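Local coordinates for phenolpthiocerol synthesis type-I polyketide synthase ppsA (Mycobacterium bovis, PDB 7AKC), which probably helps build the lipid core of phthiocerols and phenolphthiocerols through successive extender-unit additions, and is represented here by its acyltransferase domain, at residues A165-V170 with I194-A199; T23-S28 with E96-Y101; I239-T244 with P253-E258. One frame throughout, in Å; residues are numbered along the deposited sequence.

Contact 1 of 3, residues A165-V170 with I194-A199. With NA (sodium ion), chain B.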
loop_
_atom_site.group_PDB
_atom_site.type_symbol
_atom_site.label_atom_id
_atom_site.label_comp_id
_atom_site.label_asym_id
_atom_site.label_seq_id
_atom_site.Cartn_x
_atom_site.Cartn_y
_atom_site.Cartn_z
ATOM N N ALA A 165 -8.069 -20.775 -0.756
ATOM C CA ALA A 165 -8.836 -21.094 -1.960
ATOM C C ALA A 165 -10.283 -21.495 -1.624
ATOM O O ALA A 165 -11.175 -21.252 -2.432
ATOM C CB ALA A 165 -8.137 -22.206 -2.745
ATOM N N ASP A 166 -10.498 -22.113 -0.448
ATOM C CA ASP A 166 -11.863 -22.496 -0.077
ATOM C C ASP A 166 -12.574 -21.449 0.793
ATOM O O ASP A 166 -13.633 -21.759 1.331
ATOM C CB ASP A 166 -11.927 -23.891 0.551
ATOM C CG ASP A 166 -10.894 -24.159 1.635
ATOM O OD1 ASP A 166 -10.058 -23.249 1.916
ATOM O OD2 ASP A 166 -10.933 -25.282 2.229
ATOM N N PHE A 167 -12.044 -20.232 0.920
ATOM C CA PHE A 167 -12.694 -19.164 1.693
ATOM C C PHE A 167 -13.066 -18.116 0.685
ATOM O O PHE A 167 -12.236 -17.252 0.400
ATOM C CB PHE A 167 -11.735 -18.569 2.742
ATOM C CG PHE A 167 -11.664 -19.325 4.043
ATOM C CD1 PHE A 167 -11.082 -20.590 4.103
ATOM C CD2 PHE A 167 -12.156 -18.769 5.212
ATOM C CE1 PHE A 167 -11.024 -21.296 5.314
ATOM C CE2 PHE A 167 -12.109 -19.477 6.422
ATOM C CZ PHE A 167 -11.524 -20.730 6.471
ATOM N N PRO A 168 -14.305 -18.170 0.115
ATOM C CA PRO A 168 -14.663 -17.201 -0.961
ATOM C C PRO A 168 -14.522 -15.742 -0.593
ATOM O O PRO A 168 -14.285 -14.913 -1.476
ATOM C CB PRO A 168 -16.143 -17.520 -1.280
ATOM C CG PRO A 168 -16.588 -18.488 -0.191
ATOM C CD PRO A 168 -15.377 -19.165 0.339
ATOM N N GLN A 169 -14.686 -15.430 0.712
ATOM C CA GLN A 169 -14.610 -14.028 1.138
ATOM C C GLN A 169 -13.227 -13.564 1.594
ATOM O O GLN A 169 -13.062 -12.384 1.915
ATOM C CB GLN A 169 -15.628 -13.747 2.240
ATOM C CG GLN A 169 -17.060 -13.752 1.796
ATOM C CD GLN A 169 -17.916 -13.445 3.015
ATOM O OE1 GLN A 169 -18.236 -14.352 3.821
ATOM N NE2 GLN A 169 -18.301 -12.168 3.185
ATOM N N VAL A 170 -12.224 -14.463 1.590
ATOM C CA VAL A 170 -10.862 -14.097 1.976
ATOM C C VAL A 170 -9.985 -14.141 0.748
ATOM O O VAL A 170 -9.940 -15.164 0.072
ATOM C CB VAL A 170 -10.271 -15.012 3.071
ATOM C CG1 VAL A 170 -8.835 -14.591 3.360
ATOM C CG2 VAL A 170 -11.138 -14.928 4.351
ATOM N N ILE A 194 -5.754 -17.659 10.902
ATOM C CA ILE A 194 -4.572 -17.506 11.776
ATOM C C ILE A 194 -4.368 -18.782 12.607
ATOM O O ILE A 194 -3.251 -19.276 12.734
ATOM C CB ILE A 194 -4.770 -16.242 12.657
ATOM C CG1 ILE A 194 -4.601 -14.974 11.780
ATOM C CG2 ILE A 194 -3.862 -16.215 13.854
ATOM C CD1 ILE A 194 -4.953 -13.737 12.510
ATOM N N THR A 195 -5.478 -19.334 13.137
ATOM C CA THR A 195 -5.464 -20.570 13.902
ATOM C C THR A 195 -4.993 -21.739 13.022
ATOM O O THR A 195 -4.170 -22.547 13.470
ATOM C CB THR A 195 -6.864 -20.870 14.456
ATOM O OG1 THR A 195 -7.228 -19.812 15.350
ATOM C CG2 THR A 195 -6.907 -22.240 15.250
ATOM N N ARG A 196 -5.515 -21.835 11.770
ATOM C CA ARG A 196 -5.110 -22.934 10.894
ATOM C C ARG A 196 -3.616 -22.837 10.559
ATOM O O ARG A 196 -2.910 -23.846 10.550
ATOM C CB ARG A 196 -5.941 -22.898 9.587
ATOM C CG ARG A 196 -7.424 -23.270 9.794
ATOM C CD ARG A 196 -8.146 -23.386 8.455
ATOM N NE ARG A 196 -9.518 -23.866 8.605
ATOM C CZ ARG A 196 -10.246 -24.382 7.614
ATOM N NH1 ARG A 196 -9.728 -24.512 6.396
ATOM N NH2 ARG A 196 -11.478 -24.824 7.846
ATOM N N VAL A 197 -3.117 -21.604 10.334
ATOM C CA VAL A 197 -1.703 -21.421 9.965
ATOM C C VAL A 197 -0.848 -21.845 11.174
ATOM O O VAL A 197 0.038 -22.666 11.016
ATOM C CB VAL A 197 -1.409 -19.982 9.534
ATOM C CG1 VAL A 197 0.101 -19.743 9.348
ATOM C CG2 VAL A 197 -2.157 -19.653 8.239
ATOM N N ARG A 198 -1.217 -21.411 12.373
ATOM C CA ARG A 198 -0.495 -21.810 13.594
ATOM C C ARG A 198 -0.523 -23.307 13.856
ATOM O O ARG A 198 0.443 -23.878 14.411
ATOM C CB ARG A 198 -1.041 -21.020 14.781
ATOM C CG ARG A 198 -0.578 -19.583 14.739
ATOM C CD ARG A 198 -1.223 -18.781 15.838
ATOM N NE ARG A 198 -0.869 -17.376 15.717
ATOM C CZ ARG A 198 -1.459 -16.386 16.384
ATOM N NH1 ARG A 198 -2.396 -16.651 17.290
ATOM N NH2 ARG A 198 -1.091 -15.129 16.178
ATOM N N ALA A 199 -1.651 -23.952 13.532
ATOM C CA ALA A 199 -1.805 -25.396 13.730
ATOM C C ALA A 199 -0.895 -26.206 12.814
ATOM O O ALA A 199 -0.609 -27.371 13.126
ATOM C CB ALA A 199 -3.251 -25.819 13.522
HETATM NA NA NA B . -10.391 -17.034 -1.072
HETATM O O HOH W 1 -11.469 -18.386 -2.690
HETATM O O HOH W 2 -11.725 -15.883 -2.800
HETATM O O HOH W 3 -8.810 -16.697 -2.766
#
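Arg196 on helix 187-199 reaches across to Phe167 in the loop 165-170, an instance of a long side chain joining backbones that stay apart, with Phe167 CA and Arg196 CA 12.5 Å from each other. From CB, directed at the loop, the chain runs extended from CG to NE, and the long reach brings the guanidinium to the ring. CZ lies 3.9 Å from Phe167 CE1, and the tip atom NH1 comes closer, 3.6 Å from the same CE1. The planes of ring and guanidinium stand 89° apart: the guanidinium turns a face to CE1, while the phenyl ring offers its edge, so this is not a cation-pi stack. NH1 also faces Asp166 OD2 at 4.4 Å, too far for a salt bridge but close enough that the opposite charges probably attract. At NH2 the group turns back to its own helix in a salt bridge with Glu192, which fixes that end.

The backbone behind the ring is held by metal. Phe167 to Val170 form a type I turn, and Phe167 O (2.4 Å) and Val170 O (2.2 Å) both bind the sodium ion, together with three waters and Ile164 O. The loop links helix 157-164 to strand 171-177 of the antiparallel sheet, and Phe167 and Val170 rest on Leu193 and Gln189 of helix 187-199, about one and two turns before Arg196.

Contact 2 of 3, residues T23-S28 with E96-Y101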
loop_
_atom_site.group_PDB
_atom_site.type_symbol
_atom_site.label_atom_id
_atom_site.label_comp_id
_atom_site.label_asym_id
_atom_site.label_seq_id
_atom_site.Cartn_x
_atom_site.Cartn_y
_atom_site.Cartn_z
ATOM N N THR A 23 16.954 7.238 -5.648
ATOM C CA THR A 23 16.177 7.344 -4.408
ATOM C C THR A 23 14.684 7.168 -4.623
ATOM O O THR A 23 14.067 7.887 -5.402
ATOM C CB THR A 23 16.443 8.688 -3.736
ATOM O OG1 THR A 23 17.835 8.772 -3.487
ATOM C CG2 THR A 23 15.678 8.843 -2.418
ATOM N N VAL A 24 14.099 6.230 -3.906
ATOM C CA VAL A 24 12.668 5.941 -4.006
ATOM C C VAL A 24 11.989 6.345 -2.739
ATOM O O VAL A 24 12.463 5.985 -1.667
ATOM C CB VAL A 24 12.394 4.450 -4.244
ATOM C CG1 VAL A 24 10.914 4.211 -4.527
ATOM C CG2 VAL A 24 13.260 3.899 -5.377
ATOM N N PHE A 25 10.842 7.016 -2.843
ATOM C CA PHE A 25 10.058 7.348 -1.651
ATOM C C PHE A 25 8.909 6.380 -1.634
ATOM O O PHE A 25 8.221 6.228 -2.637
ATOM C CB PHE A 25 9.560 8.801 -1.683
ATOM C CG PHE A 25 10.585 9.846 -1.254
ATOM C CD1 PHE A 25 11.943 9.562 -1.259
ATOM C CD2 PHE A 25 10.183 11.105 -0.819
ATOM C CE1 PHE A 25 12.879 10.533 -0.885
ATOM C CE2 PHE A 25 11.121 12.060 -0.411
ATOM C CZ PHE A 25 12.464 11.776 -0.446
ATOM N N VAL A 26 8.709 5.704 -0.503
ATOM C CA VAL A 26 7.672 4.701 -0.346
ATOM C C VAL A 26 6.592 5.211 0.610
ATOM O O VAL A 26 6.908 5.622 1.719
ATOM C CB VAL A 26 8.247 3.344 0.107
ATOM C CG1 VAL A 26 7.125 2.316 0.238
ATOM C CG2 VAL A 26 9.335 2.840 -0.867
ATOM N N TYR A 27 5.328 5.196 0.162
ATOM C CA TYR A 27 4.203 5.688 0.943
ATOM C C TYR A 27 3.356 4.529 1.395
ATOM O O TYR A 27 2.763 3.857 0.556
ATOM C CB TYR A 27 3.384 6.682 0.110
ATOM C CG TYR A 27 4.215 7.901 -0.210
ATOM C CD1 TYR A 27 4.276 8.972 0.670
ATOM C CD2 TYR A 27 5.039 7.929 -1.330
ATOM C CE1 TYR A 27 5.082 10.077 0.407
ATOM C CE2 TYR A 27 5.908 8.996 -1.567
ATOM C CZ TYR A 27 5.908 10.081 -0.707
ATOM O OH TYR A 27 6.720 11.153 -0.956
ATOM N N SER A 28 3.303 4.278 2.707
ATOM C CA SER A 28 2.530 3.141 3.207
ATOM C C SER A 28 1.027 3.472 3.225
ATOM O O SER A 28 0.662 4.654 3.257
ATOM C CB SER A 28 3.020 2.750 4.598
ATOM O OG SER A 28 2.665 3.717 5.570
ATOM N N GLU A 96 8.125 17.104 1.814
ATOM C CA GLU A 96 8.727 18.423 1.579
ATOM C C GLU A 96 9.883 18.728 2.547
ATOM O O GLU A 96 10.808 19.461 2.184
ATOM C CB GLU A 96 7.667 19.535 1.568
ATOM C CG GLU A 96 6.977 19.655 0.218
ATOM C CD GLU A 96 5.714 20.491 0.205
ATOM O OE1 GLU A 96 5.798 21.714 0.465
ATOM O OE2 GLU A 96 4.636 19.920 -0.084
ATOM N N LEU A 97 9.852 18.134 3.755
ATOM C CA LEU A 97 10.930 18.267 4.725
ATOM C C LEU A 97 12.182 17.595 4.174
ATOM O O LEU A 97 13.259 18.168 4.290
ATOM C CB LEU A 97 10.551 17.644 6.076
ATOM C CG LEU A 97 11.641 17.685 7.155
ATOM C CD1 LEU A 97 12.092 19.102 7.453
ATOM C CD2 LEU A 97 11.189 16.972 8.408
ATOM N N TRP A 98 12.039 16.395 3.543
ATOM C CA TRP A 98 13.168 15.677 2.944
ATOM C C TRP A 98 13.806 16.539 1.852
ATOM O O TRP A 98 15.021 16.712 1.845
ATOM C CB TRP A 98 12.727 14.313 2.358
ATOM C CG TRP A 98 12.761 13.163 3.323
ATOM C CD1 TRP A 98 11.690 12.510 3.857
ATOM C CD2 TRP A 98 13.927 12.486 3.811
ATOM N NE1 TRP A 98 12.116 11.480 4.662
ATOM C CE2 TRP A 98 13.486 11.441 4.650
ATOM C CE3 TRP A 98 15.305 12.671 3.638
ATOM C CZ2 TRP A 98 14.371 10.592 5.311
ATOM C CZ3 TRP A 98 16.178 11.816 4.280
ATOM C CH2 TRP A 98 15.709 10.788 5.100
ATOM N N CYS A 99 12.971 17.124 0.969
ATOM C CA CYS A 99 13.351 18.013 -0.138
ATOM C C CYS A 99 14.179 19.211 0.327
ATOM O O CYS A 99 15.088 19.674 -0.380
ATOM C CB CYS A 99 12.099 18.471 -0.884
ATOM S SG CYS A 99 12.430 19.396 -2.404
ATOM N N SER A 100 13.858 19.722 1.518
ATOM C CA SER A 100 14.558 20.859 2.102
ATOM C C SER A 100 15.985 20.522 2.516
ATOM O O SER A 100 16.847 21.392 2.483
ATOM C CB SER A 100 13.763 21.414 3.269
ATOM O OG SER A 100 12.502 21.831 2.779
ATOM N N TYR A 101 16.241 19.268 2.886
ATOM C CA TYR A 101 17.587 18.801 3.209
ATOM C C TYR A 101 18.224 18.108 1.957
ATOM O O TYR A 101 18.928 17.104 2.086
ATOM C CB TYR A 101 17.532 17.833 4.405
#
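Phe25 and Trp98 make a compact aromatic contact between a sheet and a helix: strand 23-27, the middle strand of the five-stranded parallel sheet, meets the last turn of helix 79-100. The backbones stay well apart, with Phe25 CA and Trp98 CA 10.0 Å from each other, and a single pair of side chains fills the distance. Phe25 CG lies beside its own backbone N (chi1 -81°), which carries the far end of the ring toward the helix. CZ then meets Trp98 CB at 3.8 Å and Trp98 CG at 4.0 Å, so the phenyl touches the methylene and the indole's point of attachment rather than its outer rim. The phenyl and five-membered rings have centroids 5.3 Å apart and planes inclined at 58°, an oblique meeting that is neither a stack nor a T-shape.

Neighbours hold both rings. Ile289 of the adjoining strand 287-290 touches Phe25 and Trp98 alike, Trp98 NE1 is hydrogen-bonded to Thr319 OG1, and Tyr27 OH, bonded to Thr95 OG1, lies in the plane of the Phe25 ring at its edge. The helix closes with a local polar feature: Ser100 OG bonds to Glu96 O at 3.0 Å, while Ser100 N reaches the same oxygen from the opposite face of the carbonyl plane.

Across the contact itself the chemistry is wholly carbon on carbon. Cohesion probably comes from dispersion and burial of apolar surface; the bond from Trp98 NE1 to Thr319 OG1 helps to set the indole, while the phenyl is placed by packing against residues such as Ile289.

Contact 3 of 3, residues I239-T244 with P253-E258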
loop_
_atom_site.group_PDB
_atom_site.type_symbol
_atom_site.label_atom_id
_atom_site.label_comp_id
_atom_site.label_asym_id
_atom_site.label_seq_id
_atom_site.Cartn_x
_atom_site.Cartn_y
_atom_site.Cartn_z
ATOM N N ILE A 239 7.366 12.856 -11.969
ATOM C CA ILE A 239 8.355 11.955 -11.380
ATOM C C ILE A 239 7.864 10.522 -11.642
ATOM O O ILE A 239 6.656 10.278 -11.645
ATOM C CB ILE A 239 8.469 12.251 -9.861
ATOM C CG1 ILE A 239 9.003 13.669 -9.618
ATOM C CG2 ILE A 239 9.305 11.219 -9.113
ATOM C CD1 ILE A 239 8.803 14.115 -8.175
ATOM N N GLY A 240 8.784 9.591 -11.858
ATOM C CA GLY A 240 8.413 8.190 -12.066
ATOM C C GLY A 240 7.626 7.589 -10.916
ATOM O O GLY A 240 7.838 7.946 -9.765
ATOM N N ILE A 241 6.670 6.724 -11.231
ATOM C CA ILE A 241 5.880 6.036 -10.234
ATOM C C ILE A 241 5.619 4.621 -10.715
ATOM O O ILE A 241 5.379 4.397 -11.913
ATOM C CB ILE A 241 4.556 6.784 -9.950
ATOM C CG1 ILE A 241 3.679 5.997 -8.931
ATOM C CG2 ILE A 241 3.802 7.134 -11.241
ATOM C CD1 ILE A 241 2.644 6.838 -8.257
ATOM N N ILE A 242 5.807 3.678 -9.811
ATOM C CA ILE A 242 5.442 2.302 -10.066
ATOM C C ILE A 242 4.194 2.048 -9.247
ATOM O O ILE A 242 4.203 2.196 -8.011
ATOM C CB ILE A 242 6.529 1.259 -9.762
ATOM C CG1 ILE A 242 7.846 1.632 -10.485
ATOM C CG2 ILE A 242 6.020 -0.144 -10.135
ATOM C CD1 ILE A 242 8.958 0.710 -10.205
ATOM N N SER A 243 3.080 1.768 -9.926
ATOM C CA SER A 243 1.837 1.453 -9.209
ATOM C C SER A 243 1.916 0.051 -8.615
ATOM O O SER A 243 2.499 -0.849 -9.206
ATOM C CB SER A 243 0.670 1.495 -10.188
ATOM O OG SER A 243 -0.562 1.185 -9.560
ATOM N N THR A 244 1.277 -0.146 -7.475
ATOM C CA THR A 244 1.144 -1.461 -6.867
ATOM C C THR A 244 -0.269 -2.033 -7.148
ATOM O O THR A 244 -0.628 -3.114 -6.630
ATOM C CB THR A 244 1.389 -1.356 -5.351
ATOM O OG1 THR A 244 0.470 -0.411 -4.742
ATOM C CG2 THR A 244 2.875 -1.013 -5.014
ATOM N N PRO A 253 -0.797 3.301 -15.886
ATOM C CA PRO A 253 -2.112 3.711 -15.453
ATOM C C PRO A 253 -2.442 5.203 -15.471
ATOM O O PRO A 253 -1.578 6.011 -15.224
ATOM C CB PRO A 253 -2.130 3.274 -13.988
ATOM C CG PRO A 253 -0.680 3.323 -13.535
ATOM C CD PRO A 253 0.173 3.292 -14.787
ATOM N N VAL A 254 -3.687 5.526 -15.796
ATOM C CA VAL A 254 -4.167 6.883 -15.677
ATOM C C VAL A 254 -4.713 6.886 -14.260
ATOM O O VAL A 254 -5.512 6.007 -13.902
ATOM C CB VAL A 254 -5.258 7.221 -16.717
ATOM N N PHE A 255 -4.267 7.826 -13.427
ATOM C CA PHE A 255 -4.695 7.851 -12.021
ATOM C C PHE A 255 -6.097 8.442 -11.818
ATOM O O PHE A 255 -6.288 9.338 -10.999
ATOM C CB PHE A 255 -3.637 8.548 -11.169
ATOM C CG PHE A 255 -2.383 7.708 -11.108
ATOM C CD1 PHE A 255 -2.288 6.642 -10.233
ATOM C CD2 PHE A 255 -1.327 7.937 -11.979
ATOM C CE1 PHE A 255 -1.152 5.853 -10.203
ATOM C CE2 PHE A 255 -0.192 7.136 -11.943
ATOM C CZ PHE A 255 -0.110 6.105 -11.047
ATOM N N ASP A 256 -7.093 7.905 -12.543
ATOM C CA ASP A 256 -8.475 8.390 -12.537
ATOM C C ASP A 256 -9.384 7.599 -11.575
ATOM O O ASP A 256 -8.895 6.721 -10.852
ATOM C CB ASP A 256 -9.026 8.370 -13.993
ATOM C CG ASP A 256 -8.970 6.992 -14.654
ATOM O OD1 ASP A 256 -8.668 5.997 -13.945
ATOM O OD2 ASP A 256 -9.228 6.907 -15.882
ATOM N N ALA A 257 -10.711 7.888 -11.591
ATOM C CA ALA A 257 -11.728 7.223 -10.767
ATOM C C ALA A 257 -11.648 5.697 -10.868
ATOM O O ALA A 257 -11.686 5.025 -9.833
ATOM C CB ALA A 257 -13.122 7.706 -11.157
ATOM N N GLU A 258 -11.511 5.159 -12.098
ATOM C CA GLU A 258 -11.407 3.730 -12.356
ATOM C C GLU A 258 -10.174 3.168 -11.664
ATOM O O GLU A 258 -10.289 2.127 -11.004
ATOM C CB GLU A 258 -11.400 3.410 -13.867
ATOM C CG GLU A 258 -11.502 1.917 -14.141
ATOM C CD GLU A 258 -12.713 1.218 -13.544
ATOM O OE1 GLU A 258 -13.809 1.326 -14.140
ATOM O OE2 GLU A 258 -12.571 0.565 -12.482
#
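Ile241 and Phe255 approach from opposite directions, and both ends of the branched isoleucine side chain share one ring corner. CD1 lies 4.0 Å from Phe255 CZ, and CG2 lies 4.0 Å from that same CZ. With CG1 anti to the backbone N (chi1 177°), both methyls come to CZ from the same side of the ring, obliquely to its plane. A second, smaller touch lies beside it, where Ser243 CB meets Pro253 CG at 4.0 Å; here too the meeting is of carbons, although one partner is a serine.

The next shell explains why these groups stand where they do. Ser243 OG is bonded to Glu115 OE1 and to Thr245 N, and Glu115 OE2 takes the N-H of Thr244, so one carboxylate steadies the chain just past the strand. On the other side Phe255 is the centre of an inverse gamma turn, closed by a weak bond from Asp256 N to Val254 O (2.8 Å). Its ring also meets His259 edge-to-face. Asp256 follows as the N-cap of helix 257-265, its OD1 accepting from His259 N, which pins the turn to the helix start.

Farther out, Gly240 and Ile242 pair with Val108, making 240-242 an outermost strand of the parallel sheet. Thr244 OG1 bonds to Gly110 O, where a Gly-X-Ser-X-Gly sequence consistent with the nucleophile elbow of acyltransferases begins. Helix 115-121 covers the contact through Ala118 on Ile241 and Ala119 on Phe255, while Ile242 points from the strand to helix 270-278.

How the contacts relate
Followed from the N terminus, the three contacts come in series, each closed before the next opens, so none nest or cross. Contact 2 closes the longest loop, which includes the unmodelled residues 35-73, and ties the middle strand of the parallel sheet to the end of helix 79-100. Contact 1 then closes a short excursion through two strands of the antiparallel sheet, on the opposite side of the chain's centre. Contact 3 closes the tightest loop and returns to the parallel sheet at an outermost strand. Contacts 2 and 3 share that sheet, with centres about 18 Å apart; contact 1 lies about 37 and 32 Å from them, centre to centre.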